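Local coordinates for putative short-chain dehydrogenase/reductase (Burkholderia xenovorans, PDB 5IZ4), which probably acts as an NAD(P)-dependent oxidoreductase of the short-chain dehydrogenase/reductase family, possibly a 3-oxoacyl-[acyl-carrier-protein] reductase, and binds ADP in its nucleotide pocket, at residues A[13-18]-A[37-42]; A[65-70]-A[89-94]; A[179-184]-A[197-202]; A[230-235]-A[262-267]. All blocks are in the same frame, centred on the assembly; numbering follows the deposited sequence. Where two conformers were deposited one is given.

Contact 1: A[13-18]-A[37-42]; sequences STPVCV and AGWSVA
Gly38 opens the contact from the second segment: its O meets Thr14 CG2, the methyl that lies anti to the backbone N. The glycine ends helix 25-36 in a Schellman motif with positive phi, and the chain then turns into strand 40-45. Trp39 comes next and makes the main side-chain contact. Its indole lies with one face against Pro15, the two side chains crossing at about a right angle. Pro15 CG stands 3.5 Å from the centroid of the five-membered ring, only 7° off the normal, a CH-pi contact over the face. Cys17 N lies at the edge of the ring, near its plane, and Cys17 CB packs on Trp39 CE3 at 3.8 Å. From Ser40 onward the strands pair in parallel. Ser40 N donates to Pro15 O (3.0 Å), and Ser40 O takes a nearly straight bond from Cys17 N (2.9 Å). Ser40 OG and Thr14 O share a water, which donates to the carbonyl at 2.6 Å. Val41 turns its side chain to the same sheet face as Cys17, while its CA approaches Cys17 O in a CA-H...O contact. Ala42 N closes the pairing on Cys17 O at 2.8 Å, and Ala42 CB packs on Val18 CG2 at 4.0 Å. The segments thus join the two strands of a right-handed beta-alpha-beta unit of the Rossmann fold. Three backbone bonds alternate along the buried strand residues, and the apolar proline-indole CH-pi contact, with Trp39 also buried, marks where the pairing begins.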
loop_
_atom_site.group_PDB
_atom_site.type_symbol
_atom_site.label_atom_id
_atom_site.label_comp_id
_atom_site.label_asym_id
_atom_site.label_seq_id
_atom_site.Cartn_x
_atom_site.Cartn_y
_atom_site.Cartn_z
ATOM N N SER A 13 -24.774 25.807 -20.170
ATOM C CA SER A 13 -24.430 24.737 -21.095
ATOM C C SER A 13 -22.933 24.449 -21.128
ATOM O O SER A 13 -22.504 23.557 -21.864
ATOM C CB SER A 13 -24.931 25.073 -22.505
ATOM O OG SER A 13 -24.543 26.382 -22.887
ATOM N N THR A 14 -22.139 25.170 -20.347
ATOM C CA THR A 14 -20.710 24.945 -20.230
ATOM C C THR A 14 -20.387 24.351 -18.867
ATOM O O THR A 14 -20.910 24.837 -17.856
ATOM C CB THR A 14 -19.963 26.267 -20.426
ATOM O OG1 THR A 14 -20.306 26.790 -21.718
ATOM C CG2 THR A 14 -18.456 26.060 -20.353
ATOM N N PRO A 15 -19.548 23.315 -18.783
ATOM C CA PRO A 15 -19.251 22.713 -17.476
ATOM C C PRO A 15 -18.509 23.683 -16.563
ATOM O O PRO A 15 -17.833 24.612 -17.016
ATOM C CB PRO A 15 -18.383 21.495 -17.828
ATOM C CG PRO A 15 -17.839 21.797 -19.186
ATOM C CD PRO A 15 -18.897 22.591 -19.889
ATOM N N VAL A 16 -18.649 23.452 -15.258
ATOM C CA VAL A 16 -18.149 24.353 -14.220
ATOM C C VAL A 16 -17.161 23.618 -13.322
ATOM O O VAL A 16 -17.451 22.513 -12.839
ATOM C CB VAL A 16 -19.302 24.922 -13.369
ATOM C CG1 VAL A 16 -18.745 25.658 -12.155
ATOM C CG2 VAL A 16 -20.182 25.837 -14.206
ATOM N N CYS A 17 -16.015 24.251 -13.066
ATOM C CA CYS A 17 -15.052 23.767 -12.087
ATOM C C CYS A 17 -14.938 24.764 -10.944
ATOM O O CYS A 17 -14.786 25.967 -11.182
ATOM C CB CYS A 17 -13.677 23.542 -12.716
ATOM S SG CYS A 17 -12.496 22.839 -11.534
ATOM N N VAL A 18 -15.028 24.265 -9.707
ATOM C CA VAL A 18 -14.829 25.065 -8.498
ATOM C C VAL A 18 -13.464 24.715 -7.916
ATOM O O VAL A 18 -13.157 23.536 -7.706
ATOM C CB VAL A 18 -15.942 24.800 -7.473
ATOM C CG1 VAL A 18 -15.701 25.607 -6.188
ATOM C CG2 VAL A 18 -17.319 25.121 -8.070
ATOM N N ALA A 37 -9.386 24.565 -21.096
ATOM C CA ALA A 37 -10.260 23.529 -21.620
ATOM C C ALA A 37 -11.641 24.047 -21.991
ATOM O O ALA A 37 -12.467 23.268 -22.483
ATOM C CB ALA A 37 -10.384 22.407 -20.592
ATOM N N GLY A 38 -11.915 25.331 -21.773
ATOM C CA GLY A 38 -13.213 25.887 -22.078
ATOM C C GLY A 38 -14.199 25.877 -20.935
ATOM O O GLY A 38 -15.319 26.377 -21.105
ATOM N N TRP A 39 -13.820 25.348 -19.774
ATOM C CA TRP A 39 -14.734 25.321 -18.637
ATOM C C TRP A 39 -14.873 26.703 -18.012
ATOM O O TRP A 39 -13.972 27.545 -18.089
ATOM C CB TRP A 39 -14.253 24.342 -17.562
ATOM C CG TRP A 39 -14.369 22.888 -17.937
ATOM C CD1 TRP A 39 -14.130 22.329 -19.162
ATOM C CD2 TRP A 39 -14.764 21.813 -17.075
ATOM N NE1 TRP A 39 -14.342 20.969 -19.111
ATOM C CE2 TRP A 39 -14.731 20.628 -17.840
ATOM C CE3 TRP A 39 -15.135 21.736 -15.728
ATOM C CZ2 TRP A 39 -15.066 19.378 -17.305
ATOM C CZ3 TRP A 39 -15.463 20.485 -15.193
ATOM C CH2 TRP A 39 -15.420 19.327 -15.983
ATOM N N SER A 40 -16.023 26.930 -17.384
ATOM C CA SER A 40 -16.186 28.068 -16.496
ATOM C C SER A 40 -15.553 27.727 -15.156
ATOM O O SER A 40 -15.664 26.594 -14.675
ATOM C CB SER A 40 -17.666 28.412 -16.323
ATOM O OG SER A 40 -18.276 28.693 -17.572
ATOM N N VAL A 41 -14.879 28.697 -14.543
ATOM C CA VAL A 41 -14.124 28.430 -13.325
ATOM C C VAL A 41 -14.611 29.351 -12.218
ATOM O O VAL A 41 -14.768 30.563 -12.426
ATOM C CB VAL A 41 -12.605 28.560 -13.551
ATOM C CG1 VAL A 41 -12.136 27.453 -14.488
ATOM C CG2 VAL A 41 -12.247 29.925 -14.133
ATOM N N ALA A 42 -14.904 28.756 -11.060
ATOM C CA ALA A 42 -15.196 29.498 -9.837
ATOM C C ALA A 42 -13.905 29.540 -9.026
ATOM O O ALA A 42 -13.441 28.510 -8.521
ATOM C CB ALA A 42 -16.337 28.849 -9.060
HETATM O O HOH W 1 -20.723 27.390 -17.388
#

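Contact 2: A[65-70]-A[89-94]; sequences GAQTLI and ASRWQR
Thr68 O receives the guanidinium of Arg91, in one of its two deposited conformers, and this is the polar link between strand 68-72 and the end of helix 78-92. The main bond comes from Arg91 NH2 at 2.8 Å, with the donor tilted 33° from the carbonyl plane; Arg91 NH1 adds a weak one at 3.2 Å. Beside it Leu69 slides past Trp92 in the opposite direction. Leu69 CD2 lies 3.8 Å from Trp92 CZ3, off-centre from the six-membered ring, and reaches Arg91 CB at 3.7 Å. Gln67 meets the indole at its edge, its OE1 3.5 Å from Trp92 NE1, with amide and ring planes 85° apart.

In the next shell the two helix residues pack against each other. Arg91 CG sits over one face of the Trp92 ring, the bend at chi2 (84°) takes CD farther from that face, and Trp92 CZ2 lies over the guanidinium centre. Thr68 points its side chain away from the helix, where OG1 bonds Glu58 of helix 51-63. Trp92 also packs on Ser40 of the adjoining strand. A helix lying against a parallel sheet, here near one of its two outermost strands within this chain, is typical of the Rossmann fold.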
loop_
_atom_site.group_PDB
_atom_site.type_symbol
_atom_site.label_atom_id
_atom_site.label_comp_id
_atom_site.label_asym_id
_atom_site.label_seq_id
_atom_site.Cartn_x
_atom_site.Cartn_y
_atom_site.Cartn_z
ATOM N N GLY A 65 -10.104 32.398 -22.179
ATOM C CA GLY A 65 -11.413 32.289 -22.783
ATOM C C GLY A 65 -12.527 31.812 -21.880
ATOM O O GLY A 65 -13.632 31.566 -22.376
ATOM N N ALA A 66 -12.282 31.683 -20.577
ATOM C CA ALA A 66 -13.259 31.125 -19.650
ATOM C C ALA A 66 -14.126 32.201 -19.014
ATOM O O ALA A 66 -13.645 33.285 -18.667
ATOM C CB ALA A 66 -12.562 30.350 -18.535
ATOM N N GLN A 67 -15.407 31.880 -18.836
ATOM C CA GLN A 67 -16.221 32.612 -17.877
ATOM C C GLN A 67 -15.703 32.363 -16.467
ATOM O O GLN A 67 -15.263 31.259 -16.134
ATOM C CB GLN A 67 -17.680 32.191 -17.976
ATOM C CG GLN A 67 -18.345 32.549 -19.279
ATOM C CD GLN A 67 -19.758 32.024 -19.336
ATOM O OE1 GLN A 67 -20.641 32.511 -18.633
ATOM N NE2 GLN A 67 -19.975 30.999 -20.155
ATOM N N THR A 68 -15.775 33.394 -15.624
ATOM C CA THR A 68 -15.158 33.337 -14.307
ATOM C C THR A 68 -16.081 33.943 -13.262
ATOM O O THR A 68 -16.974 34.740 -13.568
ATOM C CB THR A 68 -13.823 34.097 -14.258
ATOM O OG1 THR A 68 -14.046 35.472 -14.604
ATOM C CG2 THR A 68 -12.805 33.491 -15.210
ATOM N N LEU A 69 -15.828 33.563 -12.014
ATOM C CA LEU A 69 -16.292 34.321 -10.859
ATOM C C LEU A 69 -15.294 34.068 -9.743
ATOM O O LEU A 69 -14.669 33.012 -9.696
ATOM C CB LEU A 69 -17.719 33.939 -10.437
ATOM C CG LEU A 69 -18.101 32.630 -9.741
ATOM C CD1 LEU A 69 -17.716 32.613 -8.262
ATOM C CD2 LEU A 69 -19.602 32.439 -9.880
ATOM N N ILE A 70 -15.130 35.043 -8.855
ATOM C CA ILE A 70 -14.272 34.884 -7.687
ATOM C C ILE A 70 -15.166 34.823 -6.466
ATOM O O ILE A 70 -16.062 35.663 -6.305
ATOM C CB ILE A 70 -13.256 36.032 -7.549
ATOM C CG1 ILE A 70 -12.327 36.096 -8.761
ATOM C CG2 ILE A 70 -12.448 35.869 -6.270
ATOM C CD1 ILE A 70 -11.285 37.198 -8.647
ATOM N N ALA A 89 -23.976 28.278 -7.680
ATOM C CA ALA A 89 -25.288 27.815 -8.118
ATOM C C ALA A 89 -26.085 28.941 -8.760
ATOM O O ALA A 89 -26.728 28.741 -9.795
ATOM C CB ALA A 89 -26.065 27.229 -6.937
ATOM N N SER A 90 -26.051 30.136 -8.164
ATOM C CA SER A 90 -26.824 31.250 -8.706
ATOM C C SER A 90 -26.334 31.656 -10.088
ATOM O O SER A 90 -27.141 32.047 -10.941
ATOM C CB SER A 90 -26.759 32.454 -7.767
ATOM O OG SER A 90 -27.109 32.082 -6.450
ATOM N N ARG A 91 -25.029 31.559 -10.329
ATOM C CA ARG A 91 -24.467 32.016 -11.593
ATOM C C ARG A 91 -24.671 30.989 -12.706
ATOM O O ARG A 91 -25.124 31.335 -13.803
ATOM C CB ARG A 91 -22.982 32.331 -11.400
ATOM C CG ARG A 91 -22.252 32.753 -12.657
ATOM C CD ARG A 91 -22.410 34.241 -12.963
ATOM N NE ARG A 91 -21.630 34.574 -14.150
ATOM C CZ ARG A 91 -20.335 34.875 -14.131
ATOM N NH1 ARG A 91 -19.698 35.145 -15.263
ATOM N NH2 ARG A 91 -19.678 34.908 -12.981
ATOM N N TRP A 92 -24.345 29.717 -12.447
ATOM C CA TRP A 92 -24.363 28.706 -13.500
ATOM C C TRP A 92 -25.265 27.506 -13.236
ATOM O O TRP A 92 -25.485 26.715 -14.162
ATOM C CB TRP A 92 -22.933 28.199 -13.767
ATOM C CG TRP A 92 -22.001 29.265 -14.292
ATOM C CD1 TRP A 92 -22.206 30.076 -15.372
ATOM C CD2 TRP A 92 -20.722 29.625 -13.759
ATOM N NE1 TRP A 92 -21.134 30.920 -15.543
ATOM C CE2 TRP A 92 -20.206 30.659 -14.568
ATOM C CE3 TRP A 92 -19.957 29.170 -12.682
ATOM C CZ2 TRP A 92 -18.965 31.248 -14.330
ATOM C CZ3 TRP A 92 -18.717 29.754 -12.453
ATOM C CH2 TRP A 92 -18.237 30.782 -13.274
ATOM N N GLN A 93 -25.763 27.325 -12.009
ATOM C CA GLN A 93 -26.672 26.222 -11.668
ATOM C C GLN A 93 -26.081 24.842 -11.966
ATOM O O GLN A 93 -26.815 23.885 -12.238
ATOM C CB GLN A 93 -28.020 26.385 -12.379
ATOM N N ARG A 94 -24.759 24.709 -11.907
ATOM C CA ARG A 94 -24.132 23.402 -12.034
ATOM C C ARG A 94 -22.741 23.460 -11.431
ATOM O O ARG A 94 -22.135 24.532 -11.320
ATOM C CB ARG A 94 -24.056 22.943 -13.493
ATOM C CG ARG A 94 -23.172 23.819 -14.354
ATOM C CD ARG A 94 -23.314 23.444 -15.812
ATOM N NE ARG A 94 -22.763 22.127 -16.087
ATOM C CZ ARG A 94 -22.817 21.539 -17.274
ATOM N NH1 ARG A 94 -23.416 22.148 -18.290
ATOM N NH2 ARG A 94 -22.276 20.344 -17.442
#

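Contact 3: A[179-184]-A[197-202]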
loop_
_atom_site.group_PDB
_atom_site.type_symbol
_atom_site.label_atom_id
_atom_site.label_comp_id
_atom_site.label_asym_id
_atom_site.label_seq_id
_atom_site.Cartn_x
_atom_site.Cartn_y
_atom_site.Cartn_z
ATOM N N ALA A 179 -5.058 11.845 6.880
ATOM C CA ALA A 179 -6.508 11.885 7.032
ATOM C C ALA A 179 -7.191 12.193 5.703
ATOM O O ALA A 179 -8.245 11.623 5.397
ATOM C CB ALA A 179 -6.887 12.930 8.087
ATOM N N VAL A 180 -6.616 13.103 4.909
ATOM C CA VAL A 180 -7.195 13.407 3.598
ATOM C C VAL A 180 -7.223 12.150 2.734
ATOM O O VAL A 180 -8.216 11.866 2.048
ATOM C CB VAL A 180 -6.423 14.547 2.905
ATOM C CG1 VAL A 180 -6.858 14.668 1.441
ATOM C CG2 VAL A 180 -6.661 15.882 3.635
ATOM N N ASN A 181 -6.141 11.373 2.762
ATOM C CA ASN A 181 -6.091 10.145 1.970
ATOM C C ASN A 181 -7.214 9.187 2.362
ATOM O O ASN A 181 -7.917 8.649 1.499
ATOM C CB ASN A 181 -4.722 9.486 2.130
ATOM C CG ASN A 181 -3.605 10.335 1.551
ATOM O OD1 ASN A 181 -3.863 11.289 0.824
ATOM N ND2 ASN A 181 -2.357 9.977 1.851
ATOM N N THR A 182 -7.405 8.966 3.666
ATOM C CA THR A 182 -8.470 8.071 4.110
ATOM C C THR A 182 -9.845 8.658 3.826
ATOM O O THR A 182 -10.770 7.933 3.434
ATOM C CB THR A 182 -8.326 7.793 5.606
ATOM O OG1 THR A 182 -7.047 7.198 5.852
ATOM C CG2 THR A 182 -9.424 6.858 6.089
ATOM N N LEU A 183 -10.009 9.962 4.066
ATOM C CA LEU A 183 -11.285 10.614 3.792
ATOM C C LEU A 183 -11.670 10.450 2.328
ATOM O O LEU A 183 -12.844 10.241 2.001
ATOM C CB LEU A 183 -11.204 12.101 4.153
ATOM C CG LEU A 183 -12.525 12.869 4.133
ATOM C CD1 LEU A 183 -13.055 13.049 5.560
ATOM C CD2 LEU A 183 -12.321 14.228 3.479
ATOM N N THR A 184 -10.683 10.547 1.441
ATOM C CA THR A 184 -10.916 10.330 0.020
ATOM C C THR A 184 -11.543 8.960 -0.241
ATOM O O THR A 184 -12.447 8.833 -1.075
ATOM C CB THR A 184 -9.595 10.498 -0.725
ATOM O OG1 THR A 184 -9.134 11.852 -0.557
ATOM C CG2 THR A 184 -9.746 10.185 -2.204
ATOM N N VAL A 197 -14.072 10.428 -6.572
ATOM C CA VAL A 197 -13.274 11.199 -5.622
ATOM C C VAL A 197 -11.871 10.615 -5.602
ATOM O O VAL A 197 -11.697 9.418 -5.328
ATOM C CB VAL A 197 -13.874 11.195 -4.205
ATOM C CG1 VAL A 197 -13.116 12.200 -3.298
ATOM C CG2 VAL A 197 -15.371 11.530 -4.234
ATOM N N ASN A 198 -10.873 11.459 -5.864
ATOM C CA ASN A 198 -9.483 11.027 -5.905
ATOM C C ASN A 198 -8.622 12.071 -5.210
ATOM O O ASN A 198 -9.034 13.218 -5.019
ATOM C CB ASN A 198 -8.998 10.820 -7.344
ATOM C CG ASN A 198 -9.715 9.674 -8.038
ATOM O OD1 ASN A 198 -9.498 8.501 -7.711
ATOM N ND2 ASN A 198 -10.568 10.005 -9.007
ATOM N N ALA A 199 -7.420 11.660 -4.815
ATOM C CA ALA A 199 -6.467 12.575 -4.206
ATOM C C ALA A 199 -5.188 12.586 -5.027
ATOM O O ALA A 199 -4.869 11.611 -5.719
ATOM C CB ALA A 199 -6.148 12.205 -2.742
ATOM N N LEU A 200 -4.473 13.711 -4.961
ATOM C CA LEU A 200 -3.160 13.842 -5.588
ATOM C C LEU A 200 -2.111 13.989 -4.495
ATOM O O LEU A 200 -2.340 14.685 -3.508
ATOM C CB LEU A 200 -3.097 15.061 -6.515
ATOM C CG LEU A 200 -4.215 15.200 -7.538
ATOM C CD1 LEU A 200 -3.957 16.345 -8.511
ATOM C CD2 LEU A 200 -4.333 13.909 -8.269
ATOM N N ALA A 201 -0.948 13.349 -4.669
ATOM C CA ALA A 201 0.113 13.419 -3.665
ATOM C C ALA A 201 1.372 13.956 -4.336
ATOM O O ALA A 201 2.261 13.183 -4.729
ATOM C CB ALA A 201 0.364 12.062 -3.008
ATOM N N PRO A 202 1.479 15.273 -4.479
ATOM C CA PRO A 202 2.697 15.863 -5.039
ATOM C C PRO A 202 3.863 15.723 -4.076
ATOM O O PRO A 202 3.692 15.687 -2.852
ATOM C CB PRO A 202 2.334 17.345 -5.230
ATOM C CG PRO A 202 0.879 17.460 -4.935
ATOM C CD PRO A 202 0.489 16.290 -4.092
#
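The 179-184 segment of helix 171-191 runs nearly antiparallel to the 197-202 segment of strand 195-202, at 156° between directions and with the axes 8.1 Å apart at closest approach, and the backbones come nearest at Thr184 and Asn198 (CA to CA 6.1 Å). Thr184 carries the contact with both branches. Its methyl CG2, anti to the backbone N (chi1 -63° places OG1 on the other side, beside N), rests on the strand backbone at Asn198 C, 3.7 Å away, and touches Val197 CG1 at 4.1 Å. The hydroxyl branch meets Ala199, with OG1 3.7 Å from CB. Thr184 OG1 donates to Val180 O at 2.8 Å from above the carbonyl plane, while Thr184 N reaches the same oxygen from the opposite face. Asn157 of strand 153-158 also bonds OG1. Asn181 adds a looser contact, OD1 to Ala199 CB at 4.3 Å, its amide oxygen being held by Ser159. No hydrogen bond joins the two segments. Val197, on the helix side, also touches Leu187 and Leu191; Leu200, pointing away, packs on helix 238-250. Beyond the helix, Ala179 packs on Ala175 of the second subunit, which places the contact between the central sheet and a subunit interface.

Contact 4: A[230-235]-A[262-267]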
loop_
_atom_site.group_PDB
_atom_site.type_symbol
_atom_site.label_atom_id
_atom_site.label_comp_id
_atom_site.label_asym_id
_atom_site.label_seq_id
_atom_site.Cartn_x
_atom_site.Cartn_y
_atom_site.Cartn_z
ATOM N N ALA A 230 15.973 13.772 -5.909
ATOM C CA ALA A 230 14.918 13.067 -6.625
ATOM C C ALA A 230 15.526 12.178 -7.702
ATOM O O ALA A 230 16.413 12.628 -8.430
ATOM C CB ALA A 230 13.952 14.048 -7.275
ATOM N N PRO A 231 15.086 10.927 -7.813
ATOM C CA PRO A 231 15.542 10.089 -8.933
ATOM C C PRO A 231 15.318 10.722 -10.298
ATOM O O PRO A 231 16.155 10.543 -11.189
ATOM C CB PRO A 231 14.721 8.808 -8.747
ATOM C CG PRO A 231 14.573 8.715 -7.238
ATOM C CD PRO A 231 14.336 10.149 -6.807
ATOM N N LEU A 232 14.228 11.461 -10.490
ATOM C CA LEU A 232 14.009 12.107 -11.784
ATOM C C LEU A 232 14.777 13.419 -11.931
ATOM O O LEU A 232 14.676 14.059 -12.985
ATOM C CB LEU A 232 12.510 12.331 -12.017
ATOM C CG LEU A 232 11.726 11.018 -12.188
ATOM C CD1 LEU A 232 10.291 11.278 -12.653
ATOM C CD2 LEU A 232 12.463 10.060 -13.156
ATOM N N LYS A 233 15.537 13.828 -10.908
ATOM C CA LYS A 233 16.473 14.950 -11.005
ATOM C C LYS A 233 15.770 16.232 -11.454
ATOM O O LYS A 233 16.259 16.976 -12.308
ATOM C CB LYS A 233 17.641 14.600 -11.928
ATOM C CG LYS A 233 18.579 13.582 -11.307
ATOM C CD LYS A 233 19.291 14.196 -10.100
ATOM C CE LYS A 233 20.235 13.208 -9.427
ATOM N NZ LYS A 233 19.476 12.147 -8.715
ATOM N N ARG A 234 14.631 16.504 -10.829
ATOM C CA ARG A 234 13.813 17.665 -11.152
ATOM C C ARG A 234 12.867 17.917 -9.990
ATOM O O ARG A 234 12.696 17.071 -9.105
ATOM C CB ARG A 234 13.005 17.448 -12.439
ATOM C CG ARG A 234 11.918 16.383 -12.264
ATOM C CD ARG A 234 11.234 16.002 -13.573
ATOM N NE ARG A 234 10.555 17.139 -14.208
ATOM C CZ ARG A 234 9.323 17.549 -13.904
ATOM N NH1 ARG A 234 8.617 16.942 -12.954
ATOM N NH2 ARG A 234 8.795 18.585 -14.544
ATOM N N VAL A 235 12.232 19.088 -10.022
ATOM C CA VAL A 235 11.079 19.379 -9.175
ATOM C C VAL A 235 9.866 19.598 -10.071
ATOM O O VAL A 235 9.986 19.845 -11.273
ATOM C CB VAL A 235 11.318 20.603 -8.274
ATOM C CG1 VAL A 235 12.527 20.363 -7.409
ATOM C CG2 VAL A 235 11.507 21.856 -9.123
ATOM N N ALA A 262 2.750 12.005 -7.552
ATOM C CA ALA A 262 3.525 12.659 -8.602
ATOM C C ALA A 262 4.656 13.369 -7.866
ATOM O O ALA A 262 4.530 14.537 -7.481
ATOM C CB ALA A 262 2.661 13.617 -9.417
ATOM N N GLU A 263 5.753 12.640 -7.634
ATOM C CA GLU A 263 6.762 13.095 -6.687
ATOM C C GLU A 263 8.175 12.889 -7.206
ATOM O O GLU A 263 9.118 12.849 -6.403
ATOM C CB GLU A 263 6.609 12.383 -5.330
ATOM C CG GLU A 263 6.143 10.919 -5.377
ATOM C CD GLU A 263 7.024 10.011 -6.239
ATOM O OE1 GLU A 263 7.075 10.201 -7.476
ATOM O OE2 GLU A 263 7.662 9.094 -5.673
ATOM N N ASN A 264 8.339 12.735 -8.519
ATOM C CA ASN A 264 9.655 12.711 -9.155
ATOM C C ASN A 264 10.513 11.545 -8.667
ATOM O O ASN A 264 11.745 11.618 -8.680
ATOM C CB ASN A 264 10.358 14.056 -8.956
ATOM C CG ASN A 264 9.611 15.169 -9.650
ATOM O OD1 ASN A 264 9.477 15.148 -10.869
ATOM N ND2 ASN A 264 9.064 16.110 -8.879
ATOM N N GLY A 265 9.867 10.457 -8.251
ATOM C CA GLY A 265 10.571 9.253 -7.857
ATOM C C GLY A 265 10.980 9.174 -6.400
ATOM O O GLY A 265 11.625 8.195 -6.012
ATOM N N LEU A 266 10.641 10.168 -5.572
ATOM C CA LEU A 266 11.132 10.153 -4.196
ATOM C C LEU A 266 10.735 8.878 -3.452
ATOM O O LEU A 266 11.486 8.414 -2.583
ATOM C CB LEU A 266 10.627 11.387 -3.439
ATOM C CG LEU A 266 11.353 12.698 -3.760
ATOM C CD1 LEU A 266 10.632 13.883 -3.129
ATOM C CD2 LEU A 266 12.802 12.648 -3.294
ATOM N N LEU A 267 9.574 8.298 -3.774
ATOM C CA LEU A 267 9.153 7.066 -3.107
ATOM C C LEU A 267 10.081 5.900 -3.419
ATOM O O LEU A 267 10.109 4.928 -2.653
ATOM C CB LEU A 267 7.718 6.701 -3.498
ATOM C CG LEU A 267 6.607 7.579 -2.915
ATOM C CD1 LEU A 267 5.317 7.353 -3.691
ATOM C CD2 LEU A 267 6.411 7.270 -1.430
#
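Two tight turns meet here, a type I turn from Ala230 to Lys233 and a type I' turn from Glu263 to Leu266, in loops beyond helix 222-229 and strand 259-262 of the Rossmann-fold subunit. Asn264 is the hub between them. Its carbonyl O accepts from Leu232 N at 3.1 Å, with the donor above the carbonyl plane, and also lies 3.6 Å from Ala230 CB. Its amide reaches the other way. Arg234 crosses it at about a right angle, and Arg234 NH1 donates to Asn264 OD1 at 2.9 Å, in the carbonyl plane and on a lone pair, with the oxygen at the guanidinium edge. The arginine chain bends at chi3 (-61°), which places NE, and chi4 (-84°) then places CZ; Glu240 takes NH2 in a salt bridge. Asn264 ND2 bonds Ser236 OG. Pro231 lies against the glycine, its CG 3.2 Å from Gly265 O. Further along, Leu266 CD2 comes within 4.0 Å of Ala230 CA. The third subunit borders this site, its Pro253 packing on Leu232 and Arg234. Within the 262-267 turn the Glu263 carboxylate holds the backbone with both oxygens: OE1 accepts from Gly265 N at 2.9 Å, and OE2 accepts from Leu267 N at 2.8 Å on its anti side.

How the contacts relate
Contacts 1 and 2 adjoin, centres 7 Å apart: strands 40-45 and 68-72 are neighbours in the sheet, and Val41 N lies 3.0 Å from Gln67 O, probably a hydrogen bond. Contact 3 belongs to the same sheet but lies across it, about 23 Å from contact 1 and 26 Å from contact 2 between centres. It touches contact 4, where Ala201 O and Ala262 N are 3.1 Å apart, probably also bonded. The side chain of Val18 in contact 1 is about 11 Å from the bound ADP. The side chain of Val235 in contact 4 is about 12 Å from ADP. For Ala199 of contact 3 the side chain is about 13 Å from ADP. None of the four contacts includes a residue of the ADP pocket.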